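Local structure of aminopeptidase P; XAA-pro aminopeptidase (Streptococcus thermophilus, 3IL0) at residues 18-23 and 118-123; 79-83 and 108-112. The protein is the creatinase/prolidase-type N-terminal domain of a probable metal-dependent aminopeptidase that, as in its M24B relatives, would remove the residue preceding proline. All coordinates share one frame; numbering follows the deposited sequence.

In the fold
Both contacts lie in the creatinase/prolidase-type N-terminal domain, an alpha/beta fold with helices on both faces of a mixed sheet. Contact 1 joins the start of strand 22-25 to the end of edge strand 116-120, with strand 93-97 between them. Contact 2 joins helices 78-88 and 102-111. Leu23 of contact 1 faces helix 7-18, while the next residue, Leu24, is touched by Leu79, Ile82 and Leu108 of contact 2, so the contacts occupy opposite faces. Their centres are about 16 Å apart and their nearest atoms about 7 Å. A short loop takes the chain from helix 102-111 into strand 116-120. The metallopeptidase domain, where the family's active site lies, is absent from this chain.

Contact 1: residues 18-23 and 118-123; sequences SGLDAL and SPQTNF
Ser118, in strand 116-120, meets Leu20. Its OG is 3.3 Å from Leu20 CD2, and its CB also touches this methyl. The same OG gives a weak hydrogen bond to Gln120 OE1 at 3.0 Å.

Gln120 comes next on this side. The chain bends at the CB-CG bond (chi2 -67°), which lays one face of the amide against Leu20. Leu20 CD1 sits over that face, 3.6 Å from Gln120 CD. Gln120 CG is 3.8 Å from Leu23 CD1.

Phe123 follows the turn. Its ring receives Leu23 CD2 over one face, a CH-pi contact 3.6 Å from the centroid and 23° off the normal. Leu20 CD1 approaches CE2 obliquely at 4.1 Å. Ser18 OG lies near the ring plane at the edge, but its hydrogen bond goes to Leu15 O. Phe11 and Lys14 of helix 7-18 also meet the ring, edge-to-face and by cation-pi.

No hydrogen bond crosses between 18-23 and 118-123. Strand 93-97 lies between their strands and bonds to both. The contact therefore rests on leucine methyls against the stem and amide face of Gln120 and the ring face of Phe123.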
loop_
_atom_site.group_PDB
_atom_site.type_symbol
_atom_site.label_atom_id
_atom_site.label_comp_id
_atom_site.label_asym_id
_atom_site.label_seq_id
_atom_site.Cartn_x
_atom_site.Cartn_y
_atom_site.Cartn_z
ATOM N N SER A 18 0.569 7.552 13.380
ATOM C CA SER A 18 -0.319 8.311 12.551
ATOM C C SER A 18 -1.830 7.984 12.749
ATOM O O SER A 18 -2.693 8.669 12.226
ATOM C CB SER A 18 0.106 8.077 11.111
ATOM O OG SER A 18 -0.373 6.777 10.735
ATOM N N GLY A 19 -2.167 6.951 13.500
ATOM C CA GLY A 19 -3.571 6.578 13.655
ATOM C C GLY A 19 -4.220 5.882 12.461
ATOM O O GLY A 19 -5.413 5.862 12.351
ATOM N N LEU A 20 -3.416 5.269 11.599
ATOM C CA LEU A 20 -3.902 4.602 10.398
ATOM C C LEU A 20 -3.940 3.086 10.604
ATOM O O LEU A 20 -3.010 2.517 11.152
ATOM C CB LEU A 20 -2.938 4.898 9.247
ATOM C CG LEU A 20 -2.811 6.349 8.706
ATOM C CD1 LEU A 20 -1.665 6.358 7.657
ATOM C CD2 LEU A 20 -4.120 6.873 8.127
ATOM N N ASP A 21 -5.020 2.436 10.174
ATOM C CA ASP A 21 -5.023 0.961 10.056
ATOM C C ASP A 21 -4.282 0.457 8.825
ATOM O O ASP A 21 -3.874 -0.733 8.757
ATOM C CB ASP A 21 -6.443 0.474 9.960
ATOM C CG ASP A 21 -7.228 0.803 11.200
ATOM O OD1 ASP A 21 -6.618 0.694 12.280
ATOM O OD2 ASP A 21 -8.380 1.257 11.109
ATOM N N ALA A 22 -4.138 1.343 7.831
ATOM C CA ALA A 22 -3.537 0.990 6.547
ATOM C C ALA A 22 -3.053 2.236 5.764
ATOM O O ALA A 22 -3.487 3.344 6.009
ATOM C CB ALA A 22 -4.598 0.208 5.729
ATOM N N LEU A 23 -2.149 2.008 4.831
ATOM C CA LEU A 23 -1.714 2.991 3.891
ATOM C C LEU A 23 -1.671 2.367 2.518
ATOM O O LEU A 23 -1.078 1.294 2.302
ATOM C CB LEU A 23 -0.345 3.550 4.248
ATOM C CG LEU A 23 0.081 4.805 3.460
ATOM C CD1 LEU A 23 -0.807 6.053 3.761
ATOM C CD2 LEU A 23 1.532 5.059 3.709
ATOM N N SER A 118 -7.885 8.964 4.897
ATOM C CA SER A 118 -7.089 9.917 5.665
ATOM C C SER A 118 -5.885 10.407 4.826
ATOM O O SER A 118 -4.959 9.664 4.576
ATOM C CB SER A 118 -6.590 9.219 6.927
ATOM O OG SER A 118 -5.419 9.860 7.407
ATOM N N PRO A 119 -5.932 11.649 4.362
ATOM C CA PRO A 119 -4.837 12.095 3.521
ATOM C C PRO A 119 -3.548 12.252 4.316
ATOM O O PRO A 119 -3.570 12.765 5.424
ATOM C CB PRO A 119 -5.324 13.435 3.002
ATOM C CG PRO A 119 -6.324 13.859 4.011
ATOM C CD PRO A 119 -7.010 12.618 4.423
ATOM N N GLN A 120 -2.439 11.856 3.738
ATOM C CA GLN A 120 -1.133 11.909 4.408
ATOM C C GLN A 120 -0.170 12.847 3.687
ATOM O O GLN A 120 -0.129 12.875 2.474
ATOM C CB GLN A 120 -0.558 10.467 4.462
ATOM C CG GLN A 120 -1.416 9.494 5.264
ATOM C CD GLN A 120 -1.409 9.875 6.718
ATOM O OE1 GLN A 120 -2.444 10.173 7.328
ATOM N NE2 GLN A 120 -0.232 9.941 7.264
ATOM N N THR A 121 0.590 13.641 4.435
ATOM C CA THR A 121 1.651 14.465 3.863
ATOM C C THR A 121 3.022 13.848 4.056
ATOM O O THR A 121 3.472 13.698 5.182
ATOM C CB THR A 121 1.705 15.819 4.532
ATOM O OG1 THR A 121 0.405 16.408 4.421
ATOM C CG2 THR A 121 2.724 16.705 3.861
ATOM N N ASN A 122 3.698 13.537 2.954
ATOM C CA ASN A 122 5.053 13.016 2.995
ATOM C C ASN A 122 5.288 11.816 3.917
ATOM O O ASN A 122 6.350 11.707 4.502
ATOM C CB ASN A 122 5.986 14.146 3.425
ATOM C CG ASN A 122 6.120 15.224 2.391
ATOM O OD1 ASN A 122 5.746 15.066 1.214
ATOM N ND2 ASN A 122 6.669 16.350 2.821
ATOM N N PHE A 123 4.314 10.937 4.101
ATOM C CA PHE A 123 4.499 9.791 5.028
ATOM C C PHE A 123 5.724 8.971 4.612
ATOM O O PHE A 123 6.580 8.630 5.426
ATOM C CB PHE A 123 3.254 8.910 4.951
ATOM C CG PHE A 123 3.284 7.663 5.808
ATOM C CD1 PHE A 123 4.020 6.534 5.411
ATOM C CD2 PHE A 123 2.491 7.593 6.959
ATOM C CE1 PHE A 123 3.986 5.353 6.154
ATOM C CE2 PHE A 123 2.442 6.395 7.740
ATOM C CZ PHE A 123 3.198 5.278 7.336
#

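Contact 2: residues 79-83 and 108-112; sequences LKDIV and LQAIF
Leu79 and Ile111 meet where helices 78-88 and 102-111 pack side by side on one face of the alpha/beta sheet. Helix 102-111 is the crossover helix of a beta-alpha-beta unit, between parallel strands 93-97 and 116-120.

Leu79 can be followed outward from its backbone. CB comes first, 3.6 Å from Ile111 CD1. CG then stands anti to the carbonyl carbon (chi1 -64°) and carries two methyls toward the other helix. CD1 keeps to Ile111 CD1, at 4.0 Å. CD2 reaches further into the interface. It is 3.7 Å from Leu108 CD2 and 4.0 Å from Phe112 CE2, where it lies near the ring plane at the edge. The leucine thus touches three residues of 108-112, and its side chain crosses each of theirs at about a right angle.

Below this layer is the sheet. Leu79, Ile82 and Leu108 all touch Leu24 of strand 22-25. Leu108 also reaches Phe96, and Phe112 reaches Ile94, both on strand 93-97.

Phe112 is the first residue past the helix; its N closes the last turn on Leu108 O at 2.8 Å. Its ring points back into the interface. Val83 CG2 lies over one face, a CH-pi contact 4.3 Å from the centroid and 25° off the normal. Ile111 CG2 sits above the same face, offset toward the rim. The modelled spacing between these two methyls is too short to be reliable, so the exact fit there is doubtful.

Apolar side chains make the cross-helix contact. Ile82 comes in at the ring edge, with CG2 3.9 Å from both CZ and CE1 of Phe112.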
loop_
_atom_site.group_PDB
_atom_site.type_symbol
_atom_site.label_atom_id
_atom_site.label_comp_id
_atom_site.label_asym_id
_atom_site.label_seq_id
_atom_site.Cartn_x
_atom_site.Cartn_y
_atom_site.Cartn_z
ATOM N N LEU A 79 -7.610 -2.047 -6.277
ATOM C CA LEU A 79 -8.415 -1.376 -5.239
ATOM C C LEU A 79 -9.630 -2.282 -4.850
ATOM O O LEU A 79 -10.002 -2.358 -3.691
ATOM C CB LEU A 79 -8.857 0.051 -5.646
ATOM C CG LEU A 79 -7.715 1.060 -5.850
ATOM C CD1 LEU A 79 -8.162 2.305 -6.601
ATOM C CD2 LEU A 79 -7.088 1.454 -4.536
ATOM N N LYS A 80 -10.214 -2.958 -5.833
ATOM C CA LYS A 80 -11.266 -3.959 -5.591
ATOM C C LYS A 80 -10.716 -5.049 -4.714
ATOM O O LYS A 80 -11.359 -5.442 -3.747
ATOM C CB LYS A 80 -11.741 -4.569 -6.900
ATOM C CG LYS A 80 -13.232 -4.936 -6.890
ATOM C CD LYS A 80 -13.726 -5.608 -8.219
ATOM C CE LYS A 80 -13.265 -7.104 -8.355
ATOM N NZ LYS A 80 -13.485 -7.910 -7.091
ATOM N N ASP A 81 -9.507 -5.526 -4.995
ATOM C CA ASP A 81 -8.968 -6.583 -4.146
ATOM C C ASP A 81 -8.629 -6.111 -2.730
ATOM O O ASP A 81 -8.818 -6.883 -1.797
ATOM C CB ASP A 81 -7.761 -7.278 -4.818
ATOM C CG ASP A 81 -8.188 -8.108 -6.044
ATOM O OD1 ASP A 81 -9.111 -8.949 -5.845
ATOM O OD2 ASP A 81 -7.671 -7.890 -7.173
ATOM N N ILE A 82 -8.160 -4.866 -2.568
ATOM C CA ILE A 82 -7.826 -4.335 -1.233
ATOM C C ILE A 82 -9.069 -4.258 -0.299
ATOM O O ILE A 82 -8.982 -4.488 0.915
ATOM C CB ILE A 82 -7.198 -2.945 -1.333
ATOM C CG1 ILE A 82 -5.777 -3.051 -1.905
ATOM C CG2 ILE A 82 -7.131 -2.246 0.035
ATOM C CD1 ILE A 82 -5.199 -1.697 -2.342
ATOM N N VAL A 83 -10.200 -3.883 -0.901
ATOM C CA VAL A 83 -11.513 -3.777 -0.252
ATOM C C VAL A 83 -11.877 -5.090 0.499
ATOM O O VAL A 83 -12.313 -5.058 1.639
ATOM C CB VAL A 83 -12.683 -3.422 -1.334
ATOM C CG1 VAL A 83 -14.042 -3.488 -0.765
ATOM C CG2 VAL A 83 -12.479 -2.078 -1.856
ATOM N N LEU A 108 -11.318 6.492 -4.990
ATOM C CA LEU A 108 -11.219 5.922 -3.636
ATOM C C LEU A 108 -12.455 6.142 -2.799
ATOM O O LEU A 108 -12.821 5.271 -1.943
ATOM C CB LEU A 108 -10.026 6.494 -2.820
ATOM C CG LEU A 108 -8.556 6.245 -3.287
ATOM C CD1 LEU A 108 -7.525 7.114 -2.505
ATOM C CD2 LEU A 108 -8.135 4.783 -3.234
ATOM N N GLN A 109 -13.054 7.323 -2.920
ATOM C CA GLN A 109 -14.283 7.573 -2.153
ATOM C C GLN A 109 -15.384 6.592 -2.566
ATOM O O GLN A 109 -16.126 6.126 -1.711
ATOM C CB GLN A 109 -14.820 8.964 -2.330
ATOM C CG GLN A 109 -14.244 9.994 -1.395
ATOM C CD GLN A 109 -14.903 11.368 -1.605
ATOM O OE1 GLN A 109 -15.185 12.062 -0.648
ATOM N NE2 GLN A 109 -15.152 11.749 -2.860
ATOM N N ALA A 110 -15.456 6.243 -3.848
ATOM C CA ALA A 110 -16.470 5.298 -4.295
ATOM C C ALA A 110 -16.095 3.878 -3.787
ATOM O O ALA A 110 -16.866 3.214 -3.066
ATOM C CB ALA A 110 -16.636 5.364 -5.828
ATOM N N ILE A 111 -14.883 3.425 -4.061
ATOM C CA ILE A 111 -14.531 2.087 -3.707
ATOM C C ILE A 111 -14.561 1.840 -2.225
ATOM O O ILE A 111 -14.858 0.729 -1.795
ATOM C CB ILE A 111 -13.187 1.774 -4.241
ATOM C CG1 ILE A 111 -13.309 1.712 -5.770
ATOM C CG2 ILE A 111 -12.691 0.479 -3.647
ATOM C CD1 ILE A 111 -12.069 1.439 -6.503
ATOM N N PHE A 112 -14.207 2.841 -1.434
ATOM C CA PHE A 112 -14.070 2.677 -0.016
ATOM C C PHE A 112 -15.170 3.394 0.712
ATOM O O PHE A 112 -15.052 3.736 1.859
ATOM C CB PHE A 112 -12.687 3.113 0.493
ATOM C CG PHE A 112 -11.544 2.256 -0.004
ATOM C CD1 PHE A 112 -11.187 1.087 0.662
ATOM C CD2 PHE A 112 -10.833 2.610 -1.115
ATOM C CE1 PHE A 112 -10.148 0.283 0.188
ATOM C CE2 PHE A 112 -9.825 1.837 -1.580
ATOM C CZ PHE A 112 -9.477 0.659 -0.931
#